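Local coordinates for protein acRAF (Thiomonas intermedia, PDB 4LOW) that acts as a RuBisCO assembly factor in the alpha-carboxysome and belongs to the pterin-4-alpha-carbinolamine dehydratase family, at residues A32-L37 / Q49-G54; I60-A65 / A76-V81. All coordinates share one frame; numbering follows the deposited sequence.

Overall arrangement
Contact 1 and contact 2 each press one helix onto one strand of the same antiparallel sheet, helix 27-44 on strand 50-53 and helix 72-84 on strand 57-63. Their centres lie about 12 Å apart, on opposite sides of the chain's centre. The two strands are consecutive in the chain and neighbours in the sheet, where Asn-50 O probably accepts a hydrogen bond from Thr-61 N at 3.0 Å. The helices also meet: Leu-37 of contact 1 touches both Ile-60 and Val-81 of contact 2, so the two interfaces merge into one hydrophobic layer. Formic acid, probably from the crystallisation liquor, lies about 4 Å from the side chain of Phe-53 and, at a separate place, near Ala-78.

Contact 1: A32-L37 / Q49-G54; sequences AFLDAL and QNINFG
Leu-34 meets two residues of the strand, spreading its methyls between Phe-53 and Ile-51. Leu-34 CD1 sits over one face of the Phe-53 ring, 3.9 Å from the centroid and 20° off the normal, a CH-pi contact offset to lie almost directly above Phe-53 CD2. The other methyl, Leu-34 CD2, lies 4.0 Å from Ile-51 CG2 as the two side chains slide past each other in opposite directions. Branching suits leucine here, since one arm lies on the ring while the other reaches both Ile-51 and Phe-53 CD1. With an alanine in place of Leu-34 the Phe-53 ring would probably lose the cover on that face and gain freedom to turn, while a gap opened beside Ile-51 CG2.

Ile-51 serves two leucines by its two branches. With CG1 anti to the carbonyl carbon (chi1 -66°), CG2 is left for Leu-34 and CD1 runs out to meet Leu-37 CD2 tip to tip at 3.5 Å. Ile-51 and Phe-53, two apart in the strand, both face the helix; Asn-52 between them points away and binds Asn-50 of the second subunit through OD1. A beta-branched and an aromatic residue suit such an extended strand. Helix and strand run nearly antiparallel, their axes 11.6 Å apart. This is the helix-on-sheet packing of the pterin-4-alpha-carbinolamine dehydratase fold, at the strand whose antiparallel pairing with the second subunit carries the sheet across the dimer.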
# COMPACT_ATOMS: atom_id res chain seq x y z
N ALA A 32 11.47 -3.99 1.60
CA ALA A 32 12.47 -3.03 2.09
C ALA A 32 12.11 -1.64 1.60
O ALA A 32 12.19 -0.69 2.36
CB ALA A 32 13.85 -3.43 1.60
N PHE A 33 11.66 -1.52 0.35
CA PHE A 33 11.26 -0.21 -0.17
C PHE A 33 10.03 0.33 0.60
O PHE A 33 10.00 1.49 0.98
CB PHE A 33 10.98 -0.35 -1.66
CG PHE A 33 10.44 0.89 -2.28
CD1 PHE A 33 11.26 1.99 -2.54
CD2 PHE A 33 9.14 0.94 -2.72
CE1 PHE A 33 10.79 3.11 -3.22
CE2 PHE A 33 8.67 2.06 -3.42
CZ PHE A 33 9.51 3.13 -3.67
N LEU A 34 9.02 -0.53 0.83
CA LEU A 34 7.85 -0.10 1.59
C LEU A 34 8.19 0.36 3.01
O LEU A 34 7.67 1.38 3.49
CB LEU A 34 6.74 -1.16 1.62
CG LEU A 34 6.07 -1.42 0.28
CD1 LEU A 34 5.33 -2.75 0.33
CD2 LEU A 34 5.03 -0.32 -0.04
N ASP A 35 9.06 -0.40 3.69
CA ASP A 35 9.46 0.03 5.03
C ASP A 35 10.24 1.35 5.00
O ASP A 35 10.05 2.22 5.87
CB ASP A 35 10.28 -1.07 5.69
CG ASP A 35 9.44 -2.26 6.11
OD1 ASP A 35 8.37 -2.05 6.70
OD2 ASP A 35 9.94 -3.40 5.99
N ALA A 36 11.10 1.54 3.97
CA ALA A 36 11.85 2.79 3.85
C ALA A 36 10.91 3.97 3.51
O ALA A 36 11.06 5.10 4.01
CB ALA A 36 12.94 2.67 2.80
N LEU A 37 9.87 3.72 2.73
CA LEU A 37 8.91 4.74 2.36
C LEU A 37 8.15 5.18 3.60
O LEU A 37 7.91 6.41 3.76
CB LEU A 37 8.00 4.15 1.25
CG LEU A 37 6.84 4.98 0.71
CD1 LEU A 37 7.32 6.31 0.06
CD2 LEU A 37 6.05 4.21 -0.32
N GLN A 49 -0.86 10.51 -1.23
CA GLN A 49 -2.31 10.39 -1.30
C GLN A 49 -2.67 8.89 -1.20
O GLN A 49 -3.60 8.52 -0.47
CB GLN A 49 -2.82 10.98 -2.61
CG GLN A 49 -4.33 10.84 -2.82
CD GLN A 49 -4.76 11.35 -4.15
OE1 GLN A 49 -4.17 12.27 -4.71
NE2 GLN A 49 -5.85 10.79 -4.64
N ASN A 50 -1.90 8.04 -1.89
CA ASN A 50 -2.19 6.62 -1.84
C ASN A 50 -0.97 5.83 -2.24
O ASN A 50 -0.19 6.28 -3.09
CB ASN A 50 -3.30 6.28 -2.85
CG ASN A 50 -3.73 4.84 -2.83
OD1 ASN A 50 -3.18 4.04 -3.61
ND2 ASN A 50 -4.65 4.44 -1.97
N ILE A 51 -0.76 4.68 -1.60
CA ILE A 51 0.29 3.72 -1.91
C ILE A 51 -0.43 2.42 -2.19
O ILE A 51 -1.24 1.97 -1.38
CB ILE A 51 1.29 3.57 -0.76
CG1 ILE A 51 2.06 4.86 -0.54
CG2 ILE A 51 2.29 2.43 -1.05
CD1 ILE A 51 2.75 4.94 0.75
N ASN A 52 -0.17 1.80 -3.33
CA ASN A 52 -0.92 0.68 -3.83
C ASN A 52 0.03 -0.40 -4.26
O ASN A 52 0.78 -0.15 -5.21
CB ASN A 52 -1.76 1.25 -5.01
CG ASN A 52 -2.42 0.27 -5.90
OD1 ASN A 52 -2.74 -0.84 -5.51
ND2 ASN A 52 -2.77 0.75 -7.11
N PHE A 53 0.06 -1.56 -3.58
CA PHE A 53 1.12 -2.50 -3.82
C PHE A 53 0.69 -3.91 -3.88
O PHE A 53 -0.34 -4.31 -3.36
CB PHE A 53 2.20 -2.32 -2.72
CG PHE A 53 1.78 -2.70 -1.31
CD1 PHE A 53 1.21 -1.76 -0.46
CD2 PHE A 53 2.10 -3.95 -0.79
CE1 PHE A 53 0.87 -2.11 0.84
CE2 PHE A 53 1.80 -4.28 0.52
CZ PHE A 53 1.17 -3.37 1.32
N GLY A 54 1.57 -4.71 -4.47
CA GLY A 54 1.51 -6.16 -4.50
C GLY A 54 2.83 -6.71 -3.99
O GLY A 54 3.55 -6.05 -3.23

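Contact 2: I60-A65 / A76-V81; sequences ITLDAA and AFAARV
Apolar side chains alone carry this buried contact, in which Ile-60 and Leu-62 of strand 57-63, an inner strand of the sheet, pack against Phe-77, Ala-78 and Val-81 of helix 72-84. No hydrogen bond crosses it. The strand and helix segments run nearly antiparallel at 160°, with axes 10.3 Å apart.

Leu-62 gives up the largest area, and its fork explains why. Leu-62 CD1 rests on Ala-78 CB at 3.7 Å and lies 4.0 Å from Ala-78 CA, so it touches the helix backbone itself; the alanine has no longer side chain to hold it off. Leu-62 CD2 is the methyl nearer the Phe-77 ring, 3.8 Å from Phe-77 CD1, coming in obliquely. Phe-77 extends from the helix with CG anti to its backbone N (chi1 -174°), which brings Phe-77 CD1 and CE1 beside the leucine methyl, and the same ring also touches Ser-41 and Thr-44 of helix 27-44. A large flat residue suits this place, as it spans from sheet to neighbouring helix.

One helical turn on from Phe-77, Val-81 repeats the contact with the inward-facing residue two earlier in the strand. Its CG1 meets Ile-60 CD1 tip to tip at 3.7 Å; the long unbranched arm of the isoleucine bridges the distance that the short valine cannot. Both also touch Phe-22 of strand 17-23, which extends the apolar layer to a further strand. Phe-77 and Val-81, four apart, thus meet Leu-62 and Ile-60, two apart, in reverse order. The helix so lays one face on the antiparallel sheet, in the alpha+beta fold of the pterin-4-alpha-carbinolamine dehydratase family.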
# COMPACT_ATOMS: atom_id res chain seq x y z
N ILE A 60 2.69 4.70 -6.41
CA ILE A 60 2.56 5.81 -5.48
C ILE A 60 1.92 7.00 -6.15
O ILE A 60 2.29 7.37 -7.27
CB ILE A 60 3.96 6.17 -4.98
CG1 ILE A 60 4.62 4.94 -4.33
CG2 ILE A 60 3.89 7.37 -3.99
CD1 ILE A 60 6.04 5.13 -3.95
N THR A 61 0.98 7.64 -5.45
CA THR A 61 0.30 8.82 -5.93
C THR A 61 0.54 9.95 -4.96
O THR A 61 0.26 9.79 -3.77
CB THR A 61 -1.21 8.56 -6.03
OG1 THR A 61 -1.40 7.44 -6.88
CG2 THR A 61 -1.96 9.74 -6.60
N LEU A 62 1.05 11.10 -5.44
CA LEU A 62 1.30 12.25 -4.58
C LEU A 62 0.35 13.34 -5.00
O LEU A 62 0.19 13.60 -6.19
CB LEU A 62 2.74 12.77 -4.77
CG LEU A 62 3.84 11.74 -4.61
CD1 LEU A 62 5.23 12.35 -4.88
CD2 LEU A 62 3.81 11.03 -3.25
N ASP A 63 -0.28 14.00 -4.02
CA ASP A 63 -1.22 15.07 -4.34
C ASP A 63 -0.62 16.40 -4.07
O ASP A 63 0.37 16.49 -3.35
CB ASP A 63 -2.57 14.89 -3.60
CG ASP A 63 -2.54 14.74 -2.09
OD1 ASP A 63 -1.45 14.51 -1.54
OD2 ASP A 63 -3.63 14.76 -1.47
N ALA A 64 -1.23 17.44 -4.68
CA ALA A 64 -0.84 18.82 -4.56
C ALA A 64 -1.15 19.29 -3.14
O ALA A 64 -2.26 19.04 -2.64
CB ALA A 64 -1.60 19.66 -5.58
N ALA A 65 -0.16 19.94 -2.49
CA ALA A 65 -0.22 20.43 -1.11
C ALA A 65 -1.33 21.45 -0.86
O ALA A 65 -1.52 22.36 -1.66
CB ALA A 65 1.12 21.00 -0.70
N ALA A 76 10.27 17.25 -4.44
CA ALA A 76 11.42 16.81 -3.62
C ALA A 76 11.10 15.50 -2.91
O ALA A 76 11.98 14.64 -2.79
CB ALA A 76 11.78 17.89 -2.60
N PHE A 77 9.83 15.32 -2.50
CA PHE A 77 9.43 14.05 -1.89
C PHE A 77 9.57 12.90 -2.90
O PHE A 77 10.17 11.87 -2.62
CB PHE A 77 7.98 14.15 -1.36
CG PHE A 77 7.55 12.92 -0.58
CD1 PHE A 77 6.98 11.84 -1.23
CD2 PHE A 77 7.76 12.85 0.79
CE1 PHE A 77 6.61 10.69 -0.51
CE2 PHE A 77 7.36 11.71 1.51
CZ PHE A 77 6.82 10.63 0.85
N ALA A 78 9.09 13.15 -4.12
CA ALA A 78 9.21 12.20 -5.20
C ALA A 78 10.67 11.79 -5.45
O ALA A 78 10.97 10.61 -5.61
CB ALA A 78 8.57 12.76 -6.46
N ALA A 79 11.59 12.76 -5.46
CA ALA A 79 12.99 12.45 -5.68
C ALA A 79 13.58 11.64 -4.52
O ALA A 79 14.43 10.79 -4.74
CB ALA A 79 13.78 13.74 -5.86
N ARG A 80 13.17 11.89 -3.29
CA ARG A 80 13.69 11.06 -2.20
C ARG A 80 13.13 9.63 -2.32
O ARG A 80 13.88 8.67 -2.09
CB ARG A 80 13.42 11.69 -0.84
CG ARG A 80 14.32 12.90 -0.57
CD ARG A 80 13.75 13.78 0.50
NE ARG A 80 14.04 13.27 1.83
CZ ARG A 80 13.84 13.97 2.94
NH1 ARG A 80 13.39 15.22 2.87
NH2 ARG A 80 14.11 13.45 4.12
N VAL A 81 11.84 9.48 -2.78
CA VAL A 81 11.30 8.13 -3.01
C VAL A 81 12.15 7.43 -4.07
O VAL A 81 12.56 6.27 -3.87
CB VAL A 81 9.85 8.19 -3.45
CG1 VAL A 81 9.36 6.82 -3.89
CG2 VAL A 81 8.97 8.73 -2.35